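PDB 2P7S: amphinase-2 from Rana pipiens, which cleaves RNA as a secreted, cytotoxic endonuclease of the pancreatic ribonuclease family, with a preference for the dinucleotide CpA over UpA. Local coordinates for residues Asn94-Thr99 / Val106-Thr111; Ile44-His49 / Phe74-Cys79. All coordinates share one frame; numbering follows the deposited sequence.

Interaction 1. Residues Asn94-Thr99 / Val106-Thr111; sequences NFICIT and VHFVKT. With ACT (acetate ion), chain D; ACT (acetate ion), chain C.
Cys97 and Thr99 pair with Lys110 and His107 across the antiparallel C-terminal beta hairpin of the pancreatic ribonuclease fold, and two classic beta bulges interrupt its ladder. The first bulge turns on Cys97 O, which accepts from both Val109 N (2.9 Å) and Lys110 N, while Cys97 N donates to Lys110 O. The second turns on Thr99 O: Val106 N meets it almost straight, at 175°, and His107 N adds a weak bond. Each bulge sets two consecutive residues of 106-111 against one residue of 94-99.

The apolar contacts lie on both faces of the hairpin. On one, Ile96 CG2 approaches the Phe108 ring at CE2 (3.9 Å), the two side chains crossing at about a right angle; branched Ile96 and Ile98 also pack on Ile58, so bulky hydrocarbon suits this face. On the other, Cys97 SG, turned anti to its backbone N (chi1 174°), rests 3.7 Å from Val109 CB and forms the disulfide with Cys114. Val109 CG2 continues along this face to Thr99 OG1, whose hydrogen bond goes to Asn67.

The bonds to small ions lie along the outer edge of 106-111. Acetate ions, probably from the crystallisation liquor, occupy two places there. One is bonded to Thr111 N and also to Thr46. The other is gripped twice within 106-111, by Phe108 N, 2.9 Å from the acetate OXT, and by the ring of His107; His15, the probable proton acceptor, is near, its ring meeting that of Phe108. A histidine suits position 107 if, as in relatives, it acts as the proton donor: ND1 of His107 lies 2.9 Å from the acetate O, which sits at the ring edge in the plane.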
ATOM      1  N   ASN A  94      -7.658   3.503  -8.759  1.00 37.31           N
ATOM      2  CA  ASN A  94      -6.806   4.518  -9.352  1.00 37.53           C
ATOM      3  C   ASN A  94      -5.435   3.914  -9.573  1.00 37.35           C
ATOM      4  O   ASN A  94      -5.187   2.762  -9.206  1.00 37.47           O
ATOM      5  CB  ASN A  94      -6.687   5.698  -8.382  1.00 38.26           C
ATOM      6  CG  ASN A  94      -6.285   6.990  -9.068  1.00 39.06           C
ATOM      7  OD1 ASN A  94      -5.793   6.987 -10.196  1.00 40.81           O
ATOM      8  ND2 ASN A  94      -6.490   8.107  -8.378  1.00 39.33           N
ATOM      9  N   PHE A  95      -4.549   4.688 -10.185  1.00 36.10           N
ATOM     10  CA  PHE A  95      -3.193   4.229 -10.409  1.00 35.62           C
ATOM     11  C   PHE A  95      -2.503   4.567  -9.097  1.00 34.73           C
ATOM     12  O   PHE A  95      -3.089   5.234  -8.237  1.00 32.37           O
ATOM     13  CB  PHE A  95      -2.517   5.012 -11.542  1.00 39.37           C
ATOM     14  CG  PHE A  95      -3.343   5.125 -12.790  1.00 43.10           C
ATOM     15  CD1 PHE A  95      -4.368   6.065 -12.879  1.00 45.14           C
ATOM     16  CD2 PHE A  95      -3.099   4.292 -13.878  1.00 44.15           C
ATOM     17  CE1 PHE A  95      -5.139   6.173 -14.036  1.00 45.96           C
ATOM     18  CE2 PHE A  95      -3.862   4.391 -15.037  1.00 44.73           C
ATOM     19  CZ  PHE A  95      -4.884   5.334 -15.117  1.00 45.94           C
ATOM     20  N   ILE A  96      -1.271   4.106  -8.932  1.00 30.28           N
ATOM     21  CA  ILE A  96      -0.533   4.416  -7.724  1.00 29.66           C
ATOM     22  C   ILE A  96       0.870   4.842  -8.097  1.00 29.49           C
ATOM     23  O   ILE A  96       1.364   4.523  -9.179  1.00 29.50           O
ATOM     24  CB  ILE A  96      -0.466   3.214  -6.747  1.00 28.65           C
ATOM     25  CG1 ILE A  96       0.226   2.019  -7.415  1.00 29.73           C
ATOM     26  CG2 ILE A  96      -1.872   2.853  -6.290  1.00 27.08           C
ATOM     27  CD1 ILE A  96       0.411   0.814  -6.489  1.00 29.01           C
ATOM     28  N   CYS A  97       1.493   5.591  -7.200  1.00 27.98           N
ATOM     29  CA  CYS A  97       2.843   6.077  -7.398  1.00 27.63           C
ATOM     30  C   CYS A  97       3.682   5.466  -6.290  1.00 27.64           C
ATOM     31  O   CYS A  97       3.395   5.657  -5.105  1.00 26.19           O
ATOM     32  CB  CYS A  97       2.885   7.610  -7.309  1.00 28.20           C
ATOM     33  SG  CYS A  97       4.586   8.259  -7.369  1.00 31.27           S
ATOM     34  N   ILE A  98       4.711   4.722  -6.678  1.00 26.62           N
ATOM     35  CA  ILE A  98       5.573   4.067  -5.704  1.00 27.24           C
ATOM     36  C   ILE A  98       7.039   4.320  -6.006  1.00 28.05           C
ATOM     37  O   ILE A  98       7.396   4.755  -7.104  1.00 29.95           O
ATOM     38  CB  ILE A  98       5.355   2.529  -5.705  1.00 27.03           C
ATOM     39  CG1 ILE A  98       5.755   1.951  -7.063  1.00 26.54           C
ATOM     40  CG2 ILE A  98       3.903   2.197  -5.407  1.00 26.95           C
ATOM     41  CD1 ILE A  98       5.626   0.442  -7.154  1.00 29.22           C
ATOM     42  N   THR A  99       7.887   4.060  -5.022  1.00 27.11           N
ATOM     43  CA  THR A  99       9.321   4.210  -5.220  1.00 28.48           C
ATOM     44  C   THR A  99       9.807   2.790  -5.436  1.00 28.47           C
ATOM     45  O   THR A  99       9.420   1.882  -4.699  1.00 26.03           O
ATOM     46  CB  THR A  99      10.043   4.770  -3.983  1.00 28.62           C
ATOM     47  OG1 THR A  99       9.444   6.010  -3.595  1.00 29.85           O
ATOM     48  CG2 THR A  99      11.520   4.999  -4.293  1.00 28.71           C
ATOM     49  N   VAL A 106       9.444  -0.387  -2.968  1.00 22.05           N
ATOM     50  CA  VAL A 106       9.942  -0.204  -1.610  1.00 23.25           C
ATOM     51  C   VAL A 106       9.206   0.863  -0.805  1.00 25.10           C
ATOM     52  O   VAL A 106       9.289   0.883   0.419  1.00 24.96           O
ATOM     53  CB  VAL A 106      11.475   0.115  -1.594  1.00 26.22           C
ATOM     54  CG1 VAL A 106      12.246  -1.027  -2.246  1.00 23.97           C
ATOM     55  CG2 VAL A 106      11.767   1.422  -2.318  1.00 24.52           C
ATOM     56  N   HIS A 107       8.471   1.741  -1.475  1.00 24.44           N
ATOM     57  CA  HIS A 107       7.764   2.786  -0.739  1.00 25.06           C
ATOM     58  C   HIS A 107       6.515   3.248  -1.466  1.00 24.69           C
ATOM     59  O   HIS A 107       6.516   3.410  -2.685  1.00 23.90           O
ATOM     60  CB  HIS A 107       8.701   3.983  -0.507  1.00 27.64           C
ATOM     61  CG  HIS A 107       8.101   5.076   0.327  1.00 29.80           C
ATOM     62  ND1 HIS A 107       7.797   4.914   1.662  1.00 30.03           N
ATOM     63  CD2 HIS A 107       7.745   6.346   0.010  1.00 29.56           C
ATOM     64  CE1 HIS A 107       7.278   6.036   2.132  1.00 32.14           C
ATOM     65  NE2 HIS A 107       7.236   6.921   1.149  1.00 30.78           N
ATOM     66  N   PHE A 108       5.438   3.456  -0.714  1.00 24.05           N
ATOM     67  CA  PHE A 108       4.203   3.932  -1.318  1.00 23.38           C
ATOM     68  C   PHE A 108       4.215   5.454  -1.210  1.00 24.74           C
ATOM     69  O   PHE A 108       4.259   5.999  -0.111  1.00 26.02           O
ATOM     70  CB  PHE A 108       2.987   3.363  -0.591  1.00 23.66           C
ATOM     71  CG  PHE A 108       1.684   3.719  -1.238  1.00 23.51           C
ATOM     72  CD1 PHE A 108       1.064   4.936  -0.967  1.00 25.20           C
ATOM     73  CD2 PHE A 108       1.091   2.854  -2.145  1.00 24.61           C
ATOM     74  CE1 PHE A 108      -0.130   5.282  -1.593  1.00 23.96           C
ATOM     75  CE2 PHE A 108      -0.106   3.193  -2.780  1.00 26.37           C
ATOM     76  CZ  PHE A 108      -0.713   4.408  -2.503  1.00 23.80           C
ATOM     77  N   VAL A 109       4.195   6.126  -2.355  1.00 25.26           N
ATOM     78  CA  VAL A 109       4.236   7.587  -2.394  1.00 26.05           C
ATOM     79  C   VAL A 109       2.848   8.224  -2.329  1.00 26.71           C
ATOM     80  O   VAL A 109       2.567   9.039  -1.447  1.00 26.03           O
ATOM     81  CB  VAL A 109       4.955   8.077  -3.681  1.00 28.81           C
ATOM     82  CG1 VAL A 109       5.022   9.612  -3.710  1.00 28.44           C
ATOM     83  CG2 VAL A 109       6.359   7.484  -3.746  1.00 27.48           C
ATOM     84  N   LYS A 110       1.983   7.859  -3.266  1.00 26.16           N
ATOM     85  CA  LYS A 110       0.634   8.412  -3.290  1.00 28.50           C
ATOM     86  C   LYS A 110      -0.275   7.639  -4.224  1.00 27.65           C
ATOM     87  O   LYS A 110       0.184   6.835  -5.033  1.00 27.21           O
ATOM     88  CB  LYS A 110       0.667   9.871  -3.752  1.00 29.23           C
ATOM     89  CG  LYS A 110       1.177  10.041  -5.177  1.00 29.91           C
ATOM     90  CD  LYS A 110       1.165  11.496  -5.636  1.00 33.19           C
ATOM     91  CE  LYS A 110      -0.249  11.996  -5.908  1.00 34.98           C
ATOM     92  NZ  LYS A 110      -0.248  13.361  -6.516  1.00 40.69           N
ATOM     93  N   THR A 111      -1.573   7.894  -4.099  1.00 29.41           N
ATOM     94  CA  THR A 111      -2.569   7.268  -4.954  1.00 30.83           C
ATOM     95  C   THR A 111      -2.594   8.119  -6.226  1.00 32.25           C
ATOM     96  O   THR A 111      -2.434   9.339  -6.161  1.00 31.76           O
ATOM     97  CB  THR A 111      -3.966   7.271  -4.279  1.00 32.49           C
ATOM     98  OG1 THR A 111      -3.951   6.398  -3.140  1.00 31.01           O
ATOM     99  CG2 THR A 111      -5.025   6.803  -5.247  1.00 33.08           C
TER
HETATM  100  C   ACT D 506       6.715   1.999   2.776  1.00 50.06           C
HETATM  101  O   ACT D 506       7.572   2.633   3.428  1.00 51.03           O
HETATM  102  OXT ACT D 506       5.767   2.474   1.991  1.00 48.66           O
HETATM  103  CH3 ACT D 506       6.769   0.484   2.905  1.00 49.56           C
HETATM  104  C   ACT C 505      -2.808   8.555  -0.481  1.00 51.63           C
HETATM  105  O   ACT C 505      -2.421   9.139  -1.519  1.00 49.74           O
HETATM  106  OXT ACT C 505      -2.284   7.500   0.112  1.00 53.48           O
HETATM  107  CH3 ACT C 505      -4.040   9.135   0.194  1.00 51.09           C

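Interaction 2. Residues Ile44-His49 / Phe74-Cys79; sequences INTFIH and FTLTTC. With ACT (acetate ion), chain C.
Strand 45-49 runs antiparallel to strand 74-79 with unbroken register, their short axes 4.6 Å apart at closest and 155° between directions. Phe47 and Thr77 exchange two backbone bonds, as do Asn45 and Cys79, and a water joins His49 O to Thr75 N.

Thr77 OG1 meets His49 NE2 at 2.6 Å, at the edge of the imidazole. With CG beside its own backbone N (chi1 -64°), the His49 ring reaches along the neighbouring strand, and ND1 bonds to Gln19 O; a ring with nitrogens at two edges suits this bridging place. An alanine here would probably leave the Thr77 hydroxyl and Gln19 O without this mate and open a gap beside Thr75. On the same face, Cys79 SG, disulfide-bonded to Cys26, lies 3.6 Å from Phe47 CE1, oblique to the ring.

Facing the other way, Ile48 CG1 and Leu76 CD2 lie 3.8 Å apart, side by side, and Ile48 CG2 meets the Phe74 ring: aliphatic and aromatic side chains suit this buried face. Farther along, Thr46 OG1 and Thr78 OG1 lie 3.0 Å apart, and Thr46 OG1 bonds to an acetate OXT at 2.7 Å; threonine offers a methyl for packing beside its hydroxyl.

Ile44, Asn45 and Thr46 probably help bind substrate, as in relatives, consistent with this pairing forming part of the pyrimidine site of the ribonuclease A fold.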
ATOM      1  N   ILE A  44      -2.021   7.609   8.797  1.00 28.24           N
ATOM      2  CA  ILE A  44      -2.566   7.270   7.489  1.00 26.46           C
ATOM      3  C   ILE A  44      -1.813   6.183   6.729  1.00 25.25           C
ATOM      4  O   ILE A  44      -0.586   6.068   6.835  1.00 24.93           O
ATOM      5  CB  ILE A  44      -2.640   8.537   6.601  1.00 27.40           C
ATOM      6  CG1 ILE A  44      -3.296   8.207   5.258  1.00 26.79           C
ATOM      7  CG2 ILE A  44      -1.232   9.109   6.393  1.00 27.06           C
ATOM      8  CD1 ILE A  44      -3.590   9.428   4.404  1.00 29.70           C
ATOM      9  N   ASN A  45      -2.560   5.377   5.979  1.00 21.80           N
ATOM     10  CA  ASN A  45      -1.969   4.316   5.161  1.00 22.39           C
ATOM     11  C   ASN A  45      -2.919   3.848   4.071  1.00 23.01           C
ATOM     12  O   ASN A  45      -4.133   3.826   4.266  1.00 23.68           O
ATOM     13  CB  ASN A  45      -1.569   3.103   5.998  1.00 22.19           C
ATOM     14  CG  ASN A  45      -0.674   2.140   5.218  1.00 24.59           C
ATOM     15  OD1 ASN A  45       0.435   2.502   4.819  1.00 27.05           O
ATOM     16  ND2 ASN A  45      -1.159   0.927   4.980  1.00 24.06           N
ATOM     17  N   THR A  46      -2.360   3.475   2.922  1.00 21.35           N
ATOM     18  CA  THR A  46      -3.165   2.992   1.803  1.00 22.24           C
ATOM     19  C   THR A  46      -2.867   1.514   1.542  1.00 22.25           C
ATOM     20  O   THR A  46      -1.704   1.097   1.506  1.00 22.07           O
ATOM     21  CB  THR A  46      -2.891   3.814   0.519  1.00 25.71           C
ATOM     22  OG1 THR A  46      -3.368   5.153   0.704  1.00 27.14           O
ATOM     23  CG2 THR A  46      -3.609   3.205  -0.670  1.00 23.72           C
ATOM     24  N   PHE A  47      -3.929   0.726   1.393  1.00 19.70           N
ATOM     25  CA  PHE A  47      -3.819  -0.703   1.141  1.00 21.06           C
ATOM     26  C   PHE A  47      -4.229  -1.052  -0.283  1.00 22.24           C
ATOM     27  O   PHE A  47      -5.218  -0.536  -0.798  1.00 23.03           O
ATOM     28  CB  PHE A  47      -4.691  -1.477   2.133  1.00 21.14           C
ATOM     29  CG  PHE A  47      -4.248  -1.335   3.557  1.00 21.65           C
ATOM     30  CD1 PHE A  47      -4.706  -0.285   4.346  1.00 21.52           C
ATOM     31  CD2 PHE A  47      -3.337  -2.236   4.100  1.00 22.77           C
ATOM     32  CE1 PHE A  47      -4.258  -0.139   5.658  1.00 20.84           C
ATOM     33  CE2 PHE A  47      -2.879  -2.097   5.413  1.00 20.39           C
ATOM     34  CZ  PHE A  47      -3.339  -1.048   6.192  1.00 20.15           C
ATOM     35  N   ILE A  48      -3.475  -1.953  -0.902  1.00 21.93           N
ATOM     36  CA  ILE A  48      -3.728  -2.360  -2.279  1.00 22.87           C
ATOM     37  C   ILE A  48      -4.365  -3.748  -2.294  1.00 23.17           C
ATOM     38  O   ILE A  48      -3.757  -4.720  -1.848  1.00 22.84           O
ATOM     39  CB  ILE A  48      -2.404  -2.409  -3.086  1.00 22.30           C
ATOM     40  CG1 ILE A  48      -1.611  -1.120  -2.872  1.00 22.29           C
ATOM     41  CG2 ILE A  48      -2.699  -2.602  -4.563  1.00 23.37           C
ATOM     42  CD1 ILE A  48      -0.127  -1.260  -3.209  1.00 23.43           C
ATOM     43  N   HIS A  49      -5.592  -3.829  -2.800  1.00 23.23           N
ATOM     44  CA  HIS A  49      -6.315  -5.096  -2.866  1.00 25.38           C
ATOM     45  C   HIS A  49      -5.902  -5.826  -4.135  1.00 27.51           C
ATOM     46  O   HIS A  49      -6.539  -5.691  -5.188  1.00 28.65           O
ATOM     47  CB  HIS A  49      -7.821  -4.828  -2.876  1.00 24.06           C
ATOM     48  CG  HIS A  49      -8.319  -4.182  -1.623  1.00 23.21           C
ATOM     49  ND1 HIS A  49      -8.722  -4.908  -0.522  1.00 21.59           N
ATOM     50  CD2 HIS A  49      -8.423  -2.878  -1.274  1.00 24.03           C
ATOM     51  CE1 HIS A  49      -9.051  -4.077   0.452  1.00 23.96           C
ATOM     52  NE2 HIS A  49      -8.877  -2.840   0.022  1.00 24.96           N
ATOM     53  N   PHE A  74      -5.599  -0.005  -9.534  1.00 38.95           N
ATOM     54  CA  PHE A  74      -5.841  -0.994  -8.486  1.00 36.43           C
ATOM     55  C   PHE A  74      -6.958  -0.523  -7.567  1.00 34.89           C
ATOM     56  O   PHE A  74      -7.285   0.661  -7.540  1.00 35.91           O
ATOM     57  CB  PHE A  74      -4.587  -1.223  -7.632  1.00 36.96           C
ATOM     58  CG  PHE A  74      -3.410  -1.737  -8.401  1.00 35.98           C
ATOM     59  CD1 PHE A  74      -2.625  -0.874  -9.160  1.00 37.25           C
ATOM     60  CD2 PHE A  74      -3.086  -3.088  -8.371  1.00 35.77           C
ATOM     61  CE1 PHE A  74      -1.531  -1.353  -9.877  1.00 36.31           C
ATOM     62  CE2 PHE A  74      -1.997  -3.578  -9.085  1.00 35.77           C
ATOM     63  CZ  PHE A  74      -1.219  -2.706  -9.838  1.00 35.68           C
ATOM     64  N   THR A  75      -7.542  -1.459  -6.825  1.00 33.59           N
ATOM     65  CA  THR A  75      -8.592  -1.144  -5.859  1.00 33.47           C
ATOM     66  C   THR A  75      -7.822  -0.755  -4.602  1.00 31.66           C
ATOM     67  O   THR A  75      -7.021  -1.547  -4.095  1.00 27.95           O
ATOM     68  CB  THR A  75      -9.466  -2.372  -5.565  1.00 35.99           C
ATOM     69  OG1 THR A  75     -10.056  -2.834  -6.785  1.00 39.51           O
ATOM     70  CG2 THR A  75     -10.567  -2.018  -4.576  1.00 35.80           C
ATOM     71  N   LEU A  76      -8.068   0.454  -4.100  1.00 30.14           N
ATOM     72  CA  LEU A  76      -7.347   0.976  -2.942  1.00 29.15           C
ATOM     73  C   LEU A  76      -8.179   1.424  -1.750  1.00 30.38           C
ATOM     74  O   LEU A  76      -9.138   2.176  -1.905  1.00 33.20           O
ATOM     75  CB  LEU A  76      -6.515   2.175  -3.380  1.00 28.95           C
ATOM     76  CG  LEU A  76      -5.600   1.999  -4.586  1.00 27.22           C
ATOM     77  CD1 LEU A  76      -5.205   3.372  -5.106  1.00 27.77           C
ATOM     78  CD2 LEU A  76      -4.377   1.186  -4.192  1.00 25.53           C
ATOM     79  N   THR A  77      -7.789   0.974  -0.560  1.00 25.70           N
ATOM     80  CA  THR A  77      -8.458   1.380   0.667  1.00 24.33           C
ATOM     81  C   THR A  77      -7.499   2.272   1.443  1.00 23.34           C
ATOM     82  O   THR A  77      -6.368   1.886   1.737  1.00 19.52           O
ATOM     83  CB  THR A  77      -8.826   0.183   1.550  1.00 24.08           C
ATOM     84  OG1 THR A  77      -9.869  -0.563   0.922  1.00 23.88           O
ATOM     85  CG2 THR A  77      -9.294   0.654   2.923  1.00 25.60           C
ATOM     86  N   THR A  78      -7.945   3.477   1.761  1.00 23.23           N
ATOM     87  CA  THR A  78      -7.109   4.391   2.511  1.00 21.80           C
ATOM     88  C   THR A  78      -7.704   4.570   3.904  1.00 20.86           C
ATOM     89  O   THR A  78      -8.890   4.854   4.041  1.00 22.11           O
ATOM     90  CB  THR A  78      -7.007   5.763   1.787  1.00 22.66           C
ATOM     91  OG1 THR A  78      -6.297   5.593   0.553  1.00 23.64           O
ATOM     92  CG2 THR A  78      -6.271   6.775   2.650  1.00 23.65           C
ATOM     93  N   CYS A  79      -6.882   4.351   4.925  1.00 20.23           N
ATOM     94  CA  CYS A  79      -7.299   4.511   6.318  1.00 22.06           C
ATOM     95  C   CYS A  79      -6.714   5.836   6.800  1.00 22.08           C
ATOM     96  O   CYS A  79      -5.501   6.044   6.710  1.00 20.83           O
ATOM     97  CB  CYS A  79      -6.734   3.387   7.175  1.00 22.19           C
ATOM     98  SG  CYS A  79      -7.227   1.720   6.641  1.00 21.93           S
TER
HETATM   99  C   ACT C 505      -2.808   8.555  -0.481  1.00 51.63           C
HETATM  100  O   ACT C 505      -2.421   9.139  -1.519  1.00 49.74           O
HETATM  101  OXT ACT C 505      -2.284   7.500   0.112  1.00 53.48           O
HETATM  102  CH3 ACT C 505      -4.040   9.135   0.194  1.00 51.09           C
HETATM  103  O   HOH W   1      -6.268  -3.895  -7.318  1.00 29.49           O

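Overall arrangement
Both interactions belong to one curved sheet, in which strands 74-83 and 86-101 are neighbours. Interaction 2 is the more buried and runs in regular register; interaction 1 is partly buried and bulged. Their chemistry differs accordingly: 44-49 and 74-79 add side-chain bonds between strands (His49 to Thr77, the Thr46/Thr78 pair) to buried apolar packing, whereas 94-99 and 106-111 are bonded to each other through backbone, and Thr99 and His107 bond outward, to Asn67 and an acetate. They touch directly: Asn94 O probably accepts from Phe74 N at 2.8 Å, and Leu76 CD1 packs on Ile96 and Thr111. Phe108, next to the probable proton donor His107 in the chain, packs on Thr46, one of the probable substrate-binding residues.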